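Long-range contacts in catalytic domain of the nuclear inclusion protein A (nia) (PDB 1LVM), which cleaves peptide bonds sequence-specifically as the chymotrypsin-like cysteine protease of tobacco etch virus and is captured here with its peptide product bound: residues A[28-34]-A[58-64]; A[179-183]-A[225-229]. The protein carries 1 engineered substitution. Numbering follows the deposited sequence.

Contact 1: A[28-34]-A[58-64]; sequences HLTNESD and RNNGTLL
Arg-58, Leu-64 and Asn-31 give up the most surface, 70, 60 and 55 Å² of the 595 Å² buried in total; Leu-64 and Asn-31 belong to an antiparallel strand pair in the N-terminal barrel of a chymotrypsin-like fold, and Arg-58 to the loop that leads into it. Strand 28-33 and strand 62-64 are both extended, their axes 4.6 Å apart at closest and inclined at 159°. Leu-64 sets the register: it faces Thr-30 in a hydrogen-bonded pair, Thr-30 N to Leu-64 O 3.0 Å and Leu-64 N to Thr-30 O 2.9 Å. Its side chain (chi1 t, chi2 p) lies on the same face as Thr-30, whose hydroxyl bonds Ser-39, and also packs on the bound peptide. Glu-32 and Thr-62 form the next such pair, Glu-32 N to Thr-62 O and Thr-62 N to Glu-32 O, both 3.0 Å. Between them, Asn-31 and Leu-63 are a non-hydrogen-bonded pair on the other face, CA to CA 4.6 Å.

Asn-31, chi1 t, reaches beyond the strand: its ND2 donates to Arg-58 O at 2.9 Å and also to Leu-55, while water 4 joins OD1 to Asn-60 N. Arg-58 (chi1 m, chi2 t) runs beside Ser-33, with CD 3.9 Å from Ser-33 O; water 3 links its NH1 to Asn-31 O. Beyond Ser-33, Asp-34 turns with positive phi (60°), and its OD1 accepts from Asn-60 ND2 at 2.9 Å. Backbone pairing thus fixes the strands, whereas side-chain amides, the Asp-34 carboxylate and water tie the irregular segment 58-61 to the strand end.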
ATOM      1  N   HIS A  28       7.755   4.918  -4.763  1.00 12.40           N
ATOM      2  CA  HIS A  28       8.585   3.761  -4.428  1.00 11.73           C
ATOM      3  C   HIS A  28       9.449   4.194  -3.239  1.00 20.14           C
ATOM      4  O   HIS A  28      10.111   5.229  -3.299  1.00 17.05           O
ATOM      5  CB  HIS A  28       9.499   3.335  -5.543  1.00 14.70           C
ATOM      6  CG  HIS A  28      10.100   1.988  -5.280  1.00 16.94           C
ATOM      7  ND1 HIS A  28      11.460   1.774  -5.197  1.00 28.89           N
ATOM      8  CD2 HIS A  28       9.513   0.783  -5.042  1.00 17.64           C
ATOM      9  CE1 HIS A  28      11.687   0.496  -4.931  1.00 33.99           C
ATOM     10  NE2 HIS A  28      10.524  -0.128  -4.830  1.00 24.53           N
ATOM     11  N   LEU A  29       9.469   3.363  -2.188  1.00 12.70           N
ATOM     12  CA  LEU A  29      10.154   3.685  -0.932  1.00 14.27           C
ATOM     13  C   LEU A  29      11.269   2.703  -0.610  1.00 12.04           C
ATOM     14  O   LEU A  29      11.059   1.486  -0.673  1.00 15.74           O
ATOM     15  CB  LEU A  29       9.104   3.606   0.214  1.00 14.58           C
ATOM     16  CG  LEU A  29       7.776   4.385  -0.026  1.00 11.70           C
ATOM     17  CD1 LEU A  29       6.817   4.248   1.141  1.00 12.34           C
ATOM     18  CD2 LEU A  29       8.040   5.869  -0.181  1.00 12.91           C
ATOM     19  N   THR A  30      12.437   3.231  -0.263  1.00 11.71           N
ATOM     20  CA  THR A  30      13.513   2.403   0.142  1.00 11.22           C
ATOM     21  C   THR A  30      14.049   2.826   1.488  1.00 16.57           C
ATOM     22  O   THR A  30      14.569   3.907   1.631  1.00 16.17           O
ATOM     23  CB  THR A  30      14.652   2.398  -0.936  1.00 16.50           C
ATOM     24  OG1 THR A  30      14.109   1.918  -2.182  1.00 15.96           O
ATOM     25  CG2 THR A  30      15.816   1.521  -0.474  1.00 18.63           C
ATOM     26  N   ASN A  31      13.898   1.953   2.491  1.00 14.02           N
ATOM     27  CA  ASN A  31      14.402   2.302   3.838  1.00 13.33           C
ATOM     28  C   ASN A  31      15.737   1.574   3.995  1.00 15.86           C
ATOM     29  O   ASN A  31      15.783   0.356   4.099  1.00 15.20           O
ATOM     30  CB  ASN A  31      13.384   1.826   4.897  1.00 11.63           C
ATOM     31  CG  ASN A  31      13.866   2.033   6.352  1.00 16.01           C
ATOM     32  OD1 ASN A  31      14.960   2.516   6.587  1.00 15.29           O
ATOM     33  ND2 ASN A  31      12.995   1.726   7.321  1.00 13.43           N
ATOM     34  N   GLU A  32      16.828   2.332   4.020  1.00 18.00           N
ATOM     35  CA  GLU A  32      18.122   1.710   4.136  1.00 18.04           C
ATOM     36  C   GLU A  32      18.671   1.981   5.555  1.00 20.98           C
ATOM     37  O   GLU A  32      18.891   3.141   5.953  1.00 13.62           O
ATOM     38  CB  GLU A  32      19.033   2.289   3.035  1.00 22.72           C
ATOM     39  CG  GLU A  32      20.385   1.688   2.965  1.00 29.32           C
ATOM     40  CD  GLU A  32      21.197   2.295   1.833  1.00 30.92           C
ATOM     41  OE1 GLU A  32      21.682   3.437   1.998  1.00 40.12           O
ATOM     42  OE2 GLU A  32      21.342   1.644   0.780  1.00 30.58           O
ATOM     43  N   SER A  33      18.881   0.910   6.307  1.00 17.91           N
ATOM     44  CA  SER A  33      19.315   1.116   7.679  1.00 26.71           C
ATOM     45  C   SER A  33      20.030  -0.121   8.211  1.00 29.54           C
ATOM     46  O   SER A  33      19.570  -1.234   7.959  1.00 21.50           O
ATOM     47  CB  SER A  33      18.062   1.377   8.538  1.00 25.14           C
ATOM     48  OG  SER A  33      18.364   1.624   9.872  1.00 52.96           O
ATOM     49  N   ASP A  34      21.146   0.089   8.910  1.00 26.88           N
ATOM     50  CA  ASP A  34      21.858  -1.002   9.580  1.00 21.71           C
ATOM     51  C   ASP A  34      22.350  -2.095   8.652  1.00 23.94           C
ATOM     52  O   ASP A  34      22.362  -3.240   9.049  1.00 25.21           O
ATOM     53  CB  ASP A  34      20.895  -1.659  10.603  1.00 23.79           C
ATOM     54  CG  ASP A  34      20.230  -0.641  11.571  1.00 38.35           C
ATOM     55  OD1 ASP A  34      20.966  -0.043  12.389  1.00 26.52           O
ATOM     56  OD2 ASP A  34      18.974  -0.442  11.524  1.00 23.18           O
ATOM     57  N   ARG A  58      12.873  -1.477  10.716  1.00 15.99           N
ATOM     58  CA  ARG A  58      14.011  -0.730  11.230  1.00 14.63           C
ATOM     59  C   ARG A  58      13.712   0.755  11.075  1.00 22.96           C
ATOM     60  O   ARG A  58      12.970   1.143  10.191  1.00 16.54           O
ATOM     61  CB  ARG A  58      15.263  -1.089  10.421  1.00 19.38           C
ATOM     62  CG  ARG A  58      15.706  -2.513  10.817  1.00 26.68           C
ATOM     63  CD  ARG A  58      16.840  -3.097  10.011  1.00 36.19           C
ATOM     64  NE  ARG A  58      16.591  -4.534   9.844  1.00 93.71           N
ATOM     65  CZ  ARG A  58      15.888  -5.082   8.847  1.00 55.28           C
ATOM     66  NH1 ARG A  58      15.354  -4.322   7.878  1.00 38.33           N
ATOM     67  NH2 ARG A  58      15.700  -6.393   8.823  1.00 93.94           N
ATOM     68  N   ASN A  59      14.289   1.599  11.910  1.00 15.50           N
ATOM     69  CA  ASN A  59      14.069   3.030  11.763  1.00 13.45           C
ATOM     70  C   ASN A  59      15.345   3.706  12.286  1.00 17.03           C
ATOM     71  O   ASN A  59      15.386   4.208  13.412  1.00 16.21           O
ATOM     72  CB  ASN A  59      12.814   3.432  12.531  1.00 12.22           C
ATOM     73  CG  ASN A  59      12.381   4.903  12.233  1.00 16.29           C
ATOM     74  OD1 ASN A  59      13.132   5.683  11.659  1.00 19.17           O
ATOM     75  ND2 ASN A  59      11.211   5.274  12.686  1.00 14.25           N
ATOM     76  N   ASN A  60      16.395   3.716  11.458  1.00 15.62           N
ATOM     77  CA  ASN A  60      17.684   4.220  11.936  1.00 15.96           C
ATOM     78  C   ASN A  60      18.572   4.545  10.736  1.00 21.46           C
ATOM     79  O   ASN A  60      19.784   4.325  10.767  1.00 19.30           O
ATOM     80  CB  ASN A  60      18.287   3.105  12.832  1.00 17.97           C
ATOM     81  CG  ASN A  60      19.573   3.523  13.499  1.00 27.12           C
ATOM     82  OD1 ASN A  60      19.651   4.632  13.968  1.00 25.42           O
ATOM     83  ND2 ASN A  60      20.603   2.643  13.493  1.00 27.31           N
ATOM     84  N   GLY A  61      17.962   5.038   9.660  1.00 18.17           N
ATOM     85  CA  GLY A  61      18.737   5.293   8.450  1.00 18.06           C
ATOM     86  C   GLY A  61      18.092   6.320   7.591  1.00 20.60           C
ATOM     87  O   GLY A  61      17.670   7.363   8.113  1.00 20.67           O
ATOM     88  N   THR A  62      18.025   6.029   6.285  1.00 16.93           N
ATOM     89  CA  THR A  62      17.514   6.972   5.308  1.00 17.56           C
ATOM     90  C   THR A  62      16.295   6.438   4.557  1.00 14.76           C
ATOM     91  O   THR A  62      16.089   5.252   4.470  1.00 16.22           O
ATOM     92  CB  THR A  62      18.588   7.311   4.234  1.00 18.30           C
ATOM     93  OG1 THR A  62      18.906   6.124   3.453  1.00 16.37           O
ATOM     94  CG2 THR A  62      19.877   7.819   4.923  1.00 20.05           C
ATOM     95  N   LEU A  63      15.483   7.342   4.025  1.00 11.44           N
ATOM     96  CA  LEU A  63      14.339   6.876   3.221  1.00 17.70           C
ATOM     97  C   LEU A  63      14.397   7.510   1.850  1.00 20.24           C
ATOM     98  O   LEU A  63      14.315   8.753   1.740  1.00 16.30           O
ATOM     99  CB  LEU A  63      12.985   7.252   3.857  1.00 14.50           C
ATOM    100  CG  LEU A  63      11.764   6.708   3.087  1.00 15.06           C
ATOM    101  CD1 LEU A  63      11.740   5.126   3.211  1.00 14.30           C
ATOM    102  CD2 LEU A  63      10.460   7.270   3.660  1.00 16.69           C
ATOM    103  N   LEU A  64      14.538   6.686   0.804  1.00 12.71           N
ATOM    104  CA  LEU A  64      14.554   7.258  -0.568  1.00 20.84           C
ATOM    105  C   LEU A  64      13.119   7.176  -1.063  1.00 17.39           C
ATOM    106  O   LEU A  64      12.507   6.111  -1.005  1.00 17.04           O
ATOM    107  CB  LEU A  64      15.432   6.431  -1.474  1.00 20.96           C
ATOM    108  CG  LEU A  64      15.797   7.010  -2.849  1.00 27.69           C
ATOM    109  CD1 LEU A  64      16.560   8.342  -2.689  1.00 23.71           C
ATOM    110  CD2 LEU A  64      16.690   6.009  -3.557  1.00 28.85           C
TER
HETATM  111  O   HOH W   1      12.931   4.122  -3.392  1.00 15.40           O
HETATM  112  O   HOH W   2      17.336   5.007   1.560  1.00 13.07           O
HETATM  113  O   HOH W   3      15.703  -1.519   6.260  1.00 32.37           O
HETATM  114  O   HOH W   4      15.615   3.186   8.932  1.00 32.54           O
HETATM  115  O   HOH W   5      21.480   5.266   3.631  1.00 33.48           O
HETATM  116  O   HOH W   6      21.942   2.624   9.556  1.00 36.76           O

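Contact 2: A[179-183]-A[225-229]; sequences NFTNT and FMDKP. Engineered in segment 225-229: Asp-227 (natural residue Ser).
A type I beta turn spans Asn-179 to Asn-182, closed by Asn-182 N to Asn-179 O at 3.0 Å, with Phe-180 (phi/psi -57/-26) and Thr-181 (-96/6) at its corners; Asn-182 then takes positive phi (53°). Opposite it, 225-229 leaves strand 222-225 as an irregular C-terminal tail. The nearest CA atoms, those of Phe-180 and Lys-228, are 6.6 Å apart, and no backbone hydrogen bond joins the segments. In this chymotrypsin-like protease the two form a clasp around bound peptide, which pairs as an antiparallel strand with both Asn-179 and Phe-225.

Phe-180 (chi1 m) buries 92 Å², the largest share of the 239 Å² total. Its CZ meets Phe-225 CD1 at 3.7 Å, with ring centroids 5.9 Å apart and planes at 47°, an oblique aromatic contact. Phe-180 CD1 lies 3.8 Å from Lys-228 CG and 4.4 Å from CD of the poorly ordered Pro-229. Just past the turn, Thr-183 N donates to Asn-179 OD1 at 2.8 Å, and Asn-179 ND2 donates to Thr-183 OG1 at 2.8 Å; that amide nitrogen also bonds an acidic peptide side chain. The engineered Asp-227 points away. Asn-182 ND2 bonds an aromatic peptide side chain, and the Lys-228 side chain, with chi1 at -142° and chi3 m between trans chi2 and chi4, brings NZ to within 2.8 Å of Asn-182 OD1, to which it donates.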
ATOM      1  N   ASN A 179       1.536 -16.585   1.357  1.00 27.37           N
ATOM      2  CA  ASN A 179       1.892 -17.808   2.116  1.00 23.82           C
ATOM      3  C   ASN A 179       3.234 -18.261   1.542  1.00 26.69           C
ATOM      4  O   ASN A 179       3.696 -17.735   0.522  1.00 29.36           O
ATOM      5  CB  ASN A 179       0.863 -18.925   2.001  1.00 26.00           C
ATOM      6  CG  ASN A 179       0.520 -19.310   0.556  1.00 29.57           C
ATOM      7  OD1 ASN A 179       1.121 -18.847  -0.419  1.00 31.91           O
ATOM      8  ND2 ASN A 179      -0.451 -20.202   0.428  1.00 35.84           N
ATOM      9  N   PHE A 180       3.885 -19.216   2.192  1.00 41.73           N
ATOM     10  CA  PHE A 180       5.221 -19.620   1.742  1.00 35.14           C
ATOM     11  C   PHE A 180       5.380 -20.115   0.305  1.00 93.94           C
ATOM     12  O   PHE A 180       6.455 -19.972  -0.291  1.00 42.43           O
ATOM     13  CB  PHE A 180       5.826 -20.615   2.750  1.00 38.36           C
ATOM     14  CG  PHE A 180       6.052 -20.005   4.119  1.00 93.94           C
ATOM     15  CD1 PHE A 180       6.371 -18.646   4.249  1.00 67.48           C
ATOM     16  CD2 PHE A 180       5.954 -20.778   5.274  1.00 93.94           C
ATOM     17  CE1 PHE A 180       6.583 -18.075   5.501  1.00 66.89           C
ATOM     18  CE2 PHE A 180       6.170 -20.209   6.529  1.00 78.19           C
ATOM     19  CZ  PHE A 180       6.484 -18.855   6.638  1.00 70.12           C
ATOM     20  N   THR A 181       4.305 -20.643  -0.260  1.00 35.91           N
ATOM     21  CA  THR A 181       4.312 -21.161  -1.617  1.00 32.64           C
ATOM     22  C   THR A 181       3.825 -20.174  -2.661  1.00 74.49           C
ATOM     23  O   THR A 181       3.694 -20.513  -3.837  1.00 41.37           O
ATOM     24  CB  THR A 181       3.441 -22.417  -1.691  1.00 88.85           C
ATOM     25  OG1 THR A 181       2.177 -22.151  -1.063  1.00 37.85           O
ATOM     26  CG2 THR A 181       4.124 -23.574  -0.970  1.00 47.17           C
ATOM     27  N   ASN A 182       3.582 -18.946  -2.236  1.00 54.39           N
ATOM     28  CA  ASN A 182       3.090 -17.917  -3.135  1.00 31.39           C
ATOM     29  C   ASN A 182       1.852 -18.387  -3.866  1.00 29.78           C
ATOM     30  O   ASN A 182       1.654 -18.068  -5.038  1.00 42.93           O
ATOM     31  CB  ASN A 182       4.165 -17.502  -4.143  1.00 43.63           C
ATOM     32  CG  ASN A 182       5.332 -16.826  -3.485  1.00 57.27           C
ATOM     33  OD1 ASN A 182       6.303 -17.475  -3.085  1.00 46.70           O
ATOM     34  ND2 ASN A 182       5.234 -15.509  -3.329  1.00 36.15           N
ATOM     35  N   THR A 183       1.016 -19.167  -3.184  1.00 29.60           N
ATOM     36  CA  THR A 183      -0.223 -19.624  -3.808  1.00 24.44           C
ATOM     37  C   THR A 183      -1.463 -18.831  -3.301  1.00 30.68           C
ATOM     38  O   THR A 183      -2.543 -18.864  -3.928  1.00 41.16           O
ATOM     39  CB  THR A 183      -0.438 -21.092  -3.519  1.00 46.69           C
ATOM     40  OG1 THR A 183      -0.401 -21.283  -2.101  1.00 37.71           O
ATOM     41  CG2 THR A 183       0.666 -21.926  -4.183  1.00 45.43           C
ATOM     42  N   PHE A 225       5.991 -13.312   8.847  1.00 23.37           N
ATOM     43  CA  PHE A 225       7.425 -13.139   8.967  1.00 26.34           C
ATOM     44  C   PHE A 225       7.929 -12.051   8.043  1.00 22.70           C
ATOM     45  O   PHE A 225       7.394 -11.842   6.965  1.00 25.14           O
ATOM     46  CB  PHE A 225       8.155 -14.416   8.612  1.00 30.72           C
ATOM     47  CG  PHE A 225       7.849 -15.557   9.525  1.00 39.39           C
ATOM     48  CD1 PHE A 225       6.704 -16.325   9.333  1.00 30.48           C
ATOM     49  CD2 PHE A 225       8.688 -15.847  10.608  1.00 35.56           C
ATOM     50  CE1 PHE A 225       6.386 -17.371  10.208  1.00 89.06           C
ATOM     51  CE2 PHE A 225       8.373 -16.906  11.500  1.00 42.05           C
ATOM     52  CZ  PHE A 225       7.220 -17.662  11.290  1.00 26.60           C
ATOM     53  N   MET A 226       9.008 -11.390   8.456  1.00 31.56           N
ATOM     54  CA  MET A 226       9.645 -10.347   7.653  1.00 30.62           C
ATOM     55  C   MET A 226      10.250 -10.905   6.360  1.00 73.34           C
ATOM     56  O   MET A 226      10.176 -10.253   5.314  1.00 44.92           O
ATOM     57  CB  MET A 226      10.750  -9.688   8.474  1.00 26.70           C
ATOM     58  CG  MET A 226      10.219  -8.953   9.673  1.00 30.78           C
ATOM     59  SD  MET A 226       8.980  -7.564   9.363  1.00 34.80           S
ATOM     60  CE  MET A 226       7.868  -7.867  10.662  1.00 47.54           C
ATOM     61  N   ASP A 227      10.854 -12.097   6.443  1.00 53.08           N
ATOM     62  CA  ASP A 227      11.490 -12.783   5.292  1.00 93.94           C
ATOM     63  C   ASP A 227      10.923 -14.209   5.156  1.00 36.94           C
ATOM     64  O   ASP A 227      10.494 -14.787   6.147  1.00 41.61           O
ATOM     65  CB  ASP A 227      13.023 -12.927   5.484  1.00 50.05           C
ATOM     66  CG  ASP A 227      13.690 -11.671   6.075  1.00 93.94           C
ATOM     67  OD1 ASP A 227      13.515 -10.562   5.517  1.00 49.36           O
ATOM     68  OD2 ASP A 227      14.411 -11.798   7.096  1.00 60.34           O
ATOM     69  N   LYS A 228      10.952 -14.776   3.949  1.00 55.27           N
ATOM     70  CA  LYS A 228      10.472 -16.147   3.699  1.00 61.06           C
ATOM     71  C   LYS A 228      11.649 -17.072   4.119  1.00 51.94           C
ATOM     72  O   LYS A 228      12.685 -16.554   4.499  1.00 43.86           O
ATOM     73  CB  LYS A 228      10.142 -16.303   2.200  1.00 50.20           C
ATOM     74  CG  LYS A 228       8.905 -17.165   1.898  1.00 55.24           C
ATOM     75  CD  LYS A 228       8.909 -17.693   0.456  1.00 66.72           C
ATOM     76  CE  LYS A 228       9.062 -16.554  -0.545  1.00 90.58           C
ATOM     77  NZ  LYS A 228       8.865 -16.968  -1.959  1.00 54.04           N
ATOM     78  N   PRO A 229      11.514 -18.425   4.035  1.00 93.94           N
ATOM     79  CA  PRO A 229      12.560 -19.388   4.413  1.00 44.78           C
ATOM     80  C   PRO A 229      13.824 -18.874   5.083  1.00 93.94           C
ATOM     81  O   PRO A 229      14.586 -19.663   5.644  1.00 93.94           O
ATOM     82  CB  PRO A 229      12.847 -20.081   3.093  1.00 93.94           C
ATOM     83  CG  PRO A 229      11.443 -20.307   2.576  1.00 93.94           C
ATOM     84  CD  PRO A 229      10.594 -19.111   3.107  1.00 93.94           C
TER

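Contact 1 closes before contact 2 opens along the chain, and their centres lie 22 Å apart; the nearest atoms are about 6 Å from each other, so they do not touch. Contact 1 joins two neighbouring strands, 26-33 and 62-67, inside the sheet of the N-terminal barrel. Contact 2 instead spans separate parts: the loop following strand 171-179 of the six-stranded C-terminal barrel meets the tail after hairpin 216-219/222-225. The common element is the bound peptide, packed against Leu-64 in contact 1 and paired with backbone at contact 2, consistent with both barrels and the C-terminal tail contributing to substrate recognition.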